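Local coordinates for protein siroheme decarboxylase (Hydrogenobacter thermophilus, PDB 4CH7) that catalyses the decarboxylation of siroheme to 12,18-didecarboxysiroheme, releasing two molecules of carbon dioxide, in the biosynthesis of heme d1, at residues K7-I12 with L26-I32; S59-G63 with Y163-L168; I287-A291 with Y303-F307. Numbering follows the deposited sequence.

Interaction 1 of 3, residues K7-I12 with L26-I32; sequences KILKII and LAQEVGI
Residues 7-11 are the C-terminal part of helix 4-11, and residues 26-30 end helix 22-30. The two short axes approach to 10.4 Å and run 133° apart, so the pair is antiparallel but strongly splayed. The register follows from this reversal: the CA atoms of Lys7 and Val30 lie 6.4 Å apart and those of Ile11 and Leu26 7.3 Å. Helix 22-30 closes with a Schellman motif in which Gly31, at phi 99°, is the C-prime residue; Ile32 N bonds to Ala27 O at 3.1 Å, and the chain then leaves in an extended conformation.

Val30 (chi1 t) fills the centre of the interface, its CG2 3.8 Å from Ile11 CG2 and its CG1 4.1 Å from Ile8 CG1. Ile11, with chi1 and chi2 both t, extends across the interface so that its CD1 meets Leu26 CD2 at 3.8 Å and also lies 3.4 Å from Glu29 OE1. Ile8 (mt) sends its CD1 to within 3.5 Å of Ile32 CD1, past the helix end, while its side chain also touches Leu37, Thr40 and Ile41 of helix 34-47. At the exposed border Lys7 (chi1 -94°, between wells, then t, m, t) stretches over the C-terminus of the other helix, and its NZ donates a 3.2 Å hydrogen bond to Val30 O, a carbonyl in the last turn. Ile12 CG2 lies 4.3 Å from Leu26 CD1. A small aliphatic core shared by three helices, as here, is characteristic of the helix-turn-helix domain, the first of two in this chain.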
loop_
_atom_site.group_PDB
_atom_site.type_symbol
_atom_site.label_atom_id
_atom_site.label_comp_id
_atom_site.label_asym_id
_atom_site.label_seq_id
_atom_site.Cartn_x
_atom_site.Cartn_y
_atom_site.Cartn_z
ATOM N N LYS A 7 -1.625 -25.264 10.061
ATOM C CA LYS A 7 -1.743 -24.531 11.324
ATOM C C LYS A 7 -0.749 -23.376 11.428
ATOM O O LYS A 7 -1.089 -22.292 11.899
ATOM C CB LYS A 7 -1.556 -25.472 12.516
ATOM C CG LYS A 7 -2.843 -26.042 13.080
ATOM C CD LYS A 7 -2.554 -26.919 14.284
ATOM C CE LYS A 7 -1.593 -28.038 13.926
ATOM N NZ LYS A 7 -1.258 -28.882 15.105
ATOM N N ILE A 8 0.484 -23.624 10.997
ATOM C CA ILE A 8 1.541 -22.620 11.036
ATOM C C ILE A 8 1.265 -21.497 10.045
ATOM O O ILE A 8 1.337 -20.317 10.397
ATOM C CB ILE A 8 2.902 -23.244 10.707
ATOM C CG1 ILE A 8 3.341 -24.195 11.815
ATOM C CG2 ILE A 8 3.950 -22.173 10.515
ATOM C CD1 ILE A 8 4.593 -24.968 11.481
ATOM N N LEU A 9 0.971 -21.876 8.804
ATOM C CA LEU A 9 0.625 -20.926 7.751
ATOM C C LEU A 9 -0.519 -20.020 8.193
ATOM O O LEU A 9 -0.483 -18.808 7.981
ATOM C CB LEU A 9 0.226 -21.674 6.477
ATOM C CG LEU A 9 -0.393 -20.815 5.376
ATOM C CD1 LEU A 9 0.632 -19.830 4.843
ATOM C CD2 LEU A 9 -0.967 -21.667 4.256
ATOM N N LYS A 10 -1.524 -20.622 8.818
ATOM C CA LYS A 10 -2.684 -19.894 9.317
ATOM C C LYS A 10 -2.322 -18.914 10.436
ATOM O O LYS A 10 -2.827 -17.790 10.473
ATOM C CB LYS A 10 -3.745 -20.884 9.814
ATOM C CG LYS A 10 -4.950 -20.236 10.480
ATOM C CD LYS A 10 -5.855 -21.271 11.131
ATOM C CE LYS A 10 -7.100 -20.624 11.718
ATOM N NZ LYS A 10 -6.777 -19.596 12.746
ATOM N N ILE A 11 -1.444 -19.337 11.341
ATOM C CA ILE A 11 -1.166 -18.573 12.558
ATOM C C ILE A 11 -0.210 -17.390 12.359
ATOM O O ILE A 11 -0.274 -16.410 13.099
ATOM C CB ILE A 11 -0.660 -19.494 13.709
ATOM C CG1 ILE A 11 -0.897 -18.843 15.074
ATOM C CG2 ILE A 11 0.807 -19.859 13.525
ATOM C CD1 ILE A 11 -0.514 -19.720 16.255
ATOM N N ILE A 12 0.668 -17.477 11.362
ATOM C CA ILE A 12 1.617 -16.397 11.097
ATOM C C ILE A 12 1.002 -15.296 10.236
ATOM O O ILE A 12 1.650 -14.289 9.931
ATOM C CB ILE A 12 2.892 -16.913 10.419
ATOM C CG1 ILE A 12 2.563 -17.568 9.073
ATOM C CG2 ILE A 12 3.606 -17.880 11.335
ATOM C CD1 ILE A 12 3.782 -18.091 8.327
ATOM N N LEU A 26 3.567 -18.730 19.686
ATOM C CA LEU A 26 2.978 -19.372 18.513
ATOM C C LEU A 26 3.234 -20.877 18.525
ATOM O O LEU A 26 2.354 -21.666 18.183
ATOM C CB LEU A 26 3.525 -18.762 17.219
ATOM C CG LEU A 26 3.267 -17.281 16.940
ATOM C CD1 LEU A 26 3.592 -16.934 15.495
ATOM C CD2 LEU A 26 1.840 -16.902 17.271
ATOM N N ALA A 27 4.442 -21.265 18.922
ATOM C CA ALA A 27 4.812 -22.674 19.010
ATOM C C ALA A 27 3.904 -23.418 19.978
ATOM O O ALA A 27 3.426 -24.513 19.676
ATOM C CB ALA A 27 6.255 -22.812 19.445
ATOM N N GLN A 28 3.691 -22.824 21.149
ATOM C CA GLN A 28 2.781 -23.377 22.141
ATOM C C GLN A 28 1.377 -23.523 21.568
ATOM O O GLN A 28 0.751 -24.572 21.711
ATOM C CB GLN A 28 2.744 -22.492 23.388
ATOM C CG GLN A 28 3.993 -22.590 24.262
ATOM C CD GLN A 28 4.180 -23.972 24.856
ATOM O OE1 GLN A 28 3.213 -24.640 25.214
ATOM N NE2 GLN A 28 5.428 -24.408 24.964
ATOM N N GLU A 29 0.893 -22.468 20.917
ATOM C CA GLU A 29 -0.444 -22.472 20.323
ATOM C C GLU A 29 -0.592 -23.505 19.202
ATOM O O GLU A 29 -1.642 -24.137 19.066
ATOM C CB GLU A 29 -0.811 -21.075 19.809
ATOM C CG GLU A 29 -1.177 -20.078 20.907
ATOM C CD GLU A 29 -1.313 -18.658 20.392
ATOM O OE1 GLU A 29 -0.726 -18.349 19.336
ATOM O OE2 GLU A 29 -2.004 -17.852 21.050
ATOM N N VAL A 30 0.455 -23.663 18.398
ATOM C CA VAL A 30 0.454 -24.647 17.316
ATOM C C VAL A 30 0.633 -26.064 17.865
ATOM O O VAL A 30 0.019 -27.016 17.374
ATOM C CB VAL A 30 1.526 -24.317 16.249
ATOM C CG1 VAL A 30 1.853 -25.534 15.396
ATOM C CG2 VAL A 30 1.056 -23.164 15.372
ATOM N N GLY A 31 1.457 -26.198 18.899
ATOM C CA GLY A 31 1.676 -27.490 19.520
ATOM C C GLY A 31 2.953 -28.163 19.063
ATOM O O GLY A 31 3.085 -29.384 19.161
ATOM N N ILE A 32 3.895 -27.370 18.564
ATOM C CA ILE A 32 5.187 -27.901 18.149
ATOM C C ILE A 32 6.334 -27.143 18.809
ATOM O O ILE A 32 6.151 -26.034 19.311
ATOM C CB ILE A 32 5.363 -27.856 16.617
ATOM C CG1 ILE A 32 5.350 -26.412 16.114
ATOM C CG2 ILE A 32 4.283 -28.674 15.921
ATOM C CD1 ILE A 32 5.499 -26.299 14.617
#

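Interaction 2 of 3, residues S59-G63 with Y163-L168; sequences SRLLG and YTYTPL
Leu61, Tyr165 and Leu168 carry this meeting of two irregular segments. Residues 59-62 coil at helical backbone angles but do not form a regular helix, and the turn ends at Gly63 (phi 105°), whose N bonds to Arg60 O at 2.9 Å; residues 163-168 are extended. The CA atoms pair as Leu61 with Tyr165 (5.3 Å), Gly63 with Pro167 (6.3 Å) and Leu62 with Leu168 (6.6 Å). Leu61 (mt) places CD1 4.1 Å from Tyr163 CB. Its carbonyl O lies 3.6 Å from Tyr165 CD1, near the ring plane, and 3.3 Å from Leu168 CD1. The contact joins the loop before strand 65-71 of the AsnC-like ligand-binding domain to the loop leading into helix 170-179. Tyr165 (chi1 t, chi2 56°) lays CE1 3.4 Å from Gly63 CA, where a CB would clash with its OH. Leu168 (mp) packs CD2 against Leu62 CD2 at 3.7 Å. One water bridges the segments, donating to Leu62 O, accepting from Leu168 N and bonding Tyr165 OH, each at 2.9 Å.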
loop_
_atom_site.group_PDB
_atom_site.type_symbol
_atom_site.label_atom_id
_atom_site.label_comp_id
_atom_site.label_asym_id
_atom_site.label_seq_id
_atom_site.Cartn_x
_atom_site.Cartn_y
_atom_site.Cartn_z
ATOM N N SER A 59 -0.200 4.156 6.965
ATOM C CA SER A 59 0.452 5.238 6.225
ATOM C C SER A 59 0.159 6.636 6.775
ATOM O O SER A 59 1.084 7.388 7.085
ATOM C CB SER A 59 0.070 5.165 4.744
ATOM O OG SER A 59 0.652 6.220 4.005
ATOM N N ARG A 60 -1.119 6.981 6.900
ATOM C CA ARG A 60 -1.497 8.321 7.344
ATOM C C ARG A 60 -1.233 8.566 8.833
ATOM O O ARG A 60 -0.964 9.696 9.241
ATOM C CB ARG A 60 -2.952 8.642 6.981
ATOM C CG ARG A 60 -3.978 7.614 7.435
ATOM C CD ARG A 60 -5.396 8.145 7.264
ATOM N NE ARG A 60 -5.628 9.331 8.081
ATOM C CZ ARG A 60 -6.083 9.300 9.329
ATOM N NH1 ARG A 60 -6.362 8.139 9.908
ATOM N NH2 ARG A 60 -6.261 10.428 10.001
ATOM N N LEU A 61 -1.311 7.511 9.637
ATOM C CA LEU A 61 -1.040 7.628 11.070
ATOM C C LEU A 61 0.454 7.825 11.333
ATOM O O LEU A 61 0.850 8.295 12.402
ATOM C CB LEU A 61 -1.599 6.423 11.832
ATOM C CG LEU A 61 -3.128 6.410 11.886
ATOM C CD1 LEU A 61 -3.680 5.146 12.519
ATOM C CD2 LEU A 61 -3.625 7.637 12.626
ATOM N N LEU A 62 1.273 7.473 10.345
ATOM C CA LEU A 62 2.696 7.788 10.378
ATOM C C LEU A 62 2.895 9.267 10.068
ATOM O O LEU A 62 3.928 9.851 10.403
ATOM C CB LEU A 62 3.469 6.940 9.364
ATOM C CG LEU A 62 3.585 5.438 9.627
ATOM C CD1 LEU A 62 4.284 4.724 8.481
ATOM C CD2 LEU A 62 4.316 5.188 10.929
ATOM N N GLY A 63 1.898 9.870 9.428
ATOM C CA GLY A 63 1.992 11.258 9.018
ATOM C C GLY A 63 2.226 11.379 7.530
ATOM O O GLY A 63 2.457 12.473 7.013
ATOM N N TYR A 163 -9.232 6.589 15.660
ATOM C CA TYR A 163 -7.808 6.901 15.572
ATOM C C TYR A 163 -7.538 8.360 15.213
ATOM O O TYR A 163 -8.101 8.894 14.256
ATOM C CB TYR A 163 -7.125 5.959 14.580
ATOM C CG TYR A 163 -7.155 4.515 15.023
ATOM C CD1 TYR A 163 -6.849 4.168 16.332
ATOM C CD2 TYR A 163 -7.509 3.501 14.144
ATOM C CE1 TYR A 163 -6.879 2.855 16.750
ATOM C CE2 TYR A 163 -7.543 2.180 14.554
ATOM C CZ TYR A 163 -7.226 1.864 15.860
ATOM O OH TYR A 163 -7.257 0.555 16.282
ATOM N N THR A 164 -6.670 8.998 15.991
ATOM C CA THR A 164 -6.330 10.400 15.777
ATOM C C THR A 164 -4.843 10.548 15.459
ATOM O O THR A 164 -3.997 9.981 16.151
ATOM C CB THR A 164 -6.676 11.246 17.017
ATOM O OG1 THR A 164 -8.053 11.047 17.364
ATOM C CG2 THR A 164 -6.432 12.720 16.744
ATOM N N TYR A 165 -4.524 11.306 14.414
ATOM C CA TYR A 165 -3.130 11.496 14.028
ATOM C C TYR A 165 -2.360 12.384 14.998
ATOM O O TYR A 165 -2.648 13.574 15.133
ATOM C CB TYR A 165 -3.013 12.063 12.612
ATOM C CG TYR A 165 -1.606 12.509 12.276
ATOM C CD1 TYR A 165 -0.537 11.630 12.386
ATOM C CD2 TYR A 165 -1.346 13.807 11.856
ATOM C CE1 TYR A 165 0.749 12.030 12.094
ATOM C CE2 TYR A 165 -0.059 14.214 11.555
ATOM C CZ TYR A 165 0.985 13.319 11.675
ATOM O OH TYR A 165 2.270 13.708 11.379
ATOM N N THR A 166 -1.386 11.787 15.677
ATOM C CA THR A 166 -0.417 12.544 16.454
ATOM C C THR A 166 0.923 12.429 15.749
ATOM O O THR A 166 1.378 11.321 15.465
ATOM C CB THR A 166 -0.282 12.014 17.894
ATOM O OG1 THR A 166 -1.549 12.104 18.561
ATOM C CG2 THR A 166 0.750 12.827 18.667
ATOM N N PRO A 167 1.545 13.579 15.438
ATOM C CA PRO A 167 2.860 13.606 14.789
ATOM C C PRO A 167 3.867 12.734 15.524
ATOM O O PRO A 167 4.004 12.838 16.743
ATOM C CB PRO A 167 3.264 15.077 14.900
ATOM C CG PRO A 167 1.965 15.817 14.877
ATOM C CD PRO A 167 0.995 14.935 15.628
ATOM N N LEU A 168 4.559 11.873 14.784
ATOM C CA LEU A 168 5.521 10.963 15.390
ATOM C C LEU A 168 6.780 11.702 15.821
ATOM O O LEU A 168 7.274 12.575 15.109
ATOM C CB LEU A 168 5.878 9.822 14.430
ATOM C CG LEU A 168 5.017 8.557 14.477
ATOM C CD1 LEU A 168 3.559 8.867 14.197
ATOM C CD2 LEU A 168 5.532 7.507 13.501
HETATM O O HOH W 1 4.731 12.169 11.884
#

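Interaction 3 of 3, residues I287-A291 with Y303-F307; sequences IKLLA and YALLF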
loop_
_atom_site.group_PDB
_atom_site.type_symbol
_atom_site.label_atom_id
_atom_site.label_comp_id
_atom_site.label_asym_id
_atom_site.label_seq_id
_atom_site.Cartn_x
_atom_site.Cartn_y
_atom_site.Cartn_z
ATOM N N ILE A 287 -13.249 -9.124 -18.375
ATOM C CA ILE A 287 -13.448 -8.066 -17.390
ATOM C C ILE A 287 -14.614 -7.168 -17.808
ATOM O O ILE A 287 -15.449 -6.799 -16.978
ATOM C CB ILE A 287 -12.164 -7.223 -17.200
ATOM C CG1 ILE A 287 -11.110 -8.014 -16.422
ATOM C CG2 ILE A 287 -12.468 -5.922 -16.474
ATOM C CD1 ILE A 287 -9.765 -7.317 -16.317
ATOM N N LYS A 288 -14.667 -6.831 -19.097
ATOM C CA LYS A 288 -15.751 -6.023 -19.651
ATOM C C LYS A 288 -17.116 -6.632 -19.350
ATOM O O LYS A 288 -18.048 -5.924 -18.971
ATOM C CB LYS A 288 -15.583 -5.855 -21.164
ATOM C CG LYS A 288 -14.565 -4.799 -21.582
ATOM C CD LYS A 288 -14.578 -4.594 -23.094
ATOM C CE LYS A 288 -13.580 -3.528 -23.524
ATOM N NZ LYS A 288 -13.524 -3.375 -25.008
ATOM N N LEU A 289 -17.221 -7.947 -19.523
ATOM C CA LEU A 289 -18.442 -8.684 -19.209
ATOM C C LEU A 289 -18.834 -8.498 -17.746
ATOM O O LEU A 289 -19.978 -8.152 -17.440
ATOM C CB LEU A 289 -18.256 -10.173 -19.516
ATOM C CG LEU A 289 -18.756 -10.687 -20.868
ATOM C CD1 LEU A 289 -18.319 -9.773 -21.999
ATOM C CD2 LEU A 289 -18.272 -12.109 -21.119
ATOM N N LEU A 290 -17.875 -8.727 -16.852
ATOM C CA LEU A 290 -18.086 -8.579 -15.413
ATOM C C LEU A 290 -18.549 -7.169 -15.048
ATOM O O LEU A 290 -19.444 -6.994 -14.222
ATOM C CB LEU A 290 -16.801 -8.931 -14.657
ATOM C CG LEU A 290 -16.732 -8.604 -13.164
ATOM C CD1 LEU A 290 -17.848 -9.294 -12.402
ATOM C CD2 LEU A 290 -15.374 -8.984 -12.588
ATOM N N ALA A 291 -17.933 -6.169 -15.669
ATOM C CA ALA A 291 -18.299 -4.777 -15.436
ATOM C C ALA A 291 -19.710 -4.484 -15.947
ATOM O O ALA A 291 -20.496 -3.819 -15.269
ATOM C CB ALA A 291 -17.291 -3.851 -16.092
ATOM N N TYR A 303 -19.365 4.610 -15.617
ATOM C CA TYR A 303 -18.162 3.899 -15.209
ATOM C C TYR A 303 -17.137 3.849 -16.332
ATOM O O TYR A 303 -17.435 4.204 -17.474
ATOM C CB TYR A 303 -18.495 2.482 -14.738
ATOM C CG TYR A 303 -18.754 1.486 -15.846
ATOM C CD1 TYR A 303 -20.006 1.382 -16.435
ATOM C CD2 TYR A 303 -17.749 0.634 -16.287
ATOM C CE1 TYR A 303 -20.245 0.465 -17.440
ATOM C CE2 TYR A 303 -17.979 -0.283 -17.290
ATOM C CZ TYR A 303 -19.227 -0.364 -17.863
ATOM O OH TYR A 303 -19.459 -1.278 -18.864
ATOM N N ALA A 304 -15.930 3.405 -15.997
ATOM C CA ALA A 304 -14.858 3.282 -16.975
ATOM C C ALA A 304 -13.902 2.170 -16.571
ATOM O O ALA A 304 -13.662 1.946 -15.382
ATOM C CB ALA A 304 -14.109 4.595 -17.111
ATOM N N LEU A 305 -13.362 1.472 -17.564
ATOM C CA LEU A 305 -12.390 0.417 -17.307
ATOM C C LEU A 305 -10.992 0.877 -17.701
ATOM O O LEU A 305 -10.681 1.013 -18.887
ATOM C CB LEU A 305 -12.768 -0.863 -18.057
ATOM C CG LEU A 305 -14.077 -1.523 -17.623
ATOM C CD1 LEU A 305 -14.337 -2.807 -18.400
ATOM C CD2 LEU A 305 -14.066 -1.794 -16.132
ATOM N N LEU A 306 -10.156 1.125 -16.699
ATOM C CA LEU A 306 -8.791 1.572 -16.939
ATOM C C LEU A 306 -7.839 0.384 -16.857
ATOM O O LEU A 306 -7.296 0.079 -15.792
ATOM C CB LEU A 306 -8.388 2.666 -15.943
ATOM C CG LEU A 306 -9.003 4.061 -16.126
ATOM C CD1 LEU A 306 -10.459 4.108 -15.690
ATOM C CD2 LEU A 306 -8.194 5.106 -15.379
ATOM N N PHE A 307 -7.643 -0.285 -17.989
ATOM C CA PHE A 307 -6.811 -1.481 -18.043
ATOM C C PHE A 307 -5.333 -1.171 -17.848
ATOM O O PHE A 307 -4.808 -0.219 -18.422
ATOM C CB PHE A 307 -7.011 -2.211 -19.375
ATOM C CG PHE A 307 -8.378 -2.814 -19.538
ATOM C CD1 PHE A 307 -8.633 -4.105 -19.101
ATOM C CD2 PHE A 307 -9.405 -2.094 -20.137
ATOM C CE1 PHE A 307 -9.891 -4.670 -19.249
ATOM C CE2 PHE A 307 -10.666 -2.652 -20.290
ATOM C CZ PHE A 307 -10.908 -3.943 -19.844
#
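Helix-on-sheet packing in an AsnC-like ligand-binding domain, an alpha+beta fold of the dimeric alpha-beta barrel clan, is illustrated here by helix 284-297 lying against the strand that follows it. The segment axes are nearly antiparallel, at 158°, and approach to 10.0 Å, a gap filled mainly by side chains. Strand alternation decides which residues take part: Tyr303, Leu305 and Phe307 direct their CA-to-CB bonds toward the helix.

Tyr303 comes first, its CE2 3.8 Å from Ala291 CB; its ring also stacks with that of Trp239 on the adjacent strand 233-239. Ala304 takes no part in the helix contact and pairs through its backbone with Val238 of that same strand.

Leu305 is the central residue. With its mt rotamer it spans the gap, setting CD2 3.8 Å from Ala291 CB and CD1 4.1 Å from Ile287 CG2. The same CD1 comes 3.7 Å from Lys288 CA, so the leucine reaches the helix backbone itself. Met279 of strand 275-281 touches both Ile287 and Leu305 and continues this apolar layer.

Leu306 again passes the helix by and bonds through its backbone to Met236. At Phe307 the strand returns to the interface. Its ring meets Ile287, with CD1 of the isoleucine 4.0 Å from CE1, and takes the aliphatic part of Lys288 at its edge, where Lys288 CG lies 4.1 Å from Phe307 CZ.

The three contacts follow one another along the chain and do not touch. Interaction 1 lies within the first helix-turn-helix domain, interaction 3 within the second AsnC-like ligand-binding domain, and interaction 2 joins the loop before strand 65-71 to the loop before helix 170-179. The centres of interaction 1 and interaction 2 are about 32 Å apart. Those of interaction 2 and interaction 3, on opposite sides of the chain's centre, are about 35 Å apart. Between interaction 1 and interaction 3 the centres are about 41 Å apart. All lie away from the inferred active-site residue His93. That histidine belongs to strand 91-97, which pairs in the barrel with strand 303-314, the strand used by interaction 3.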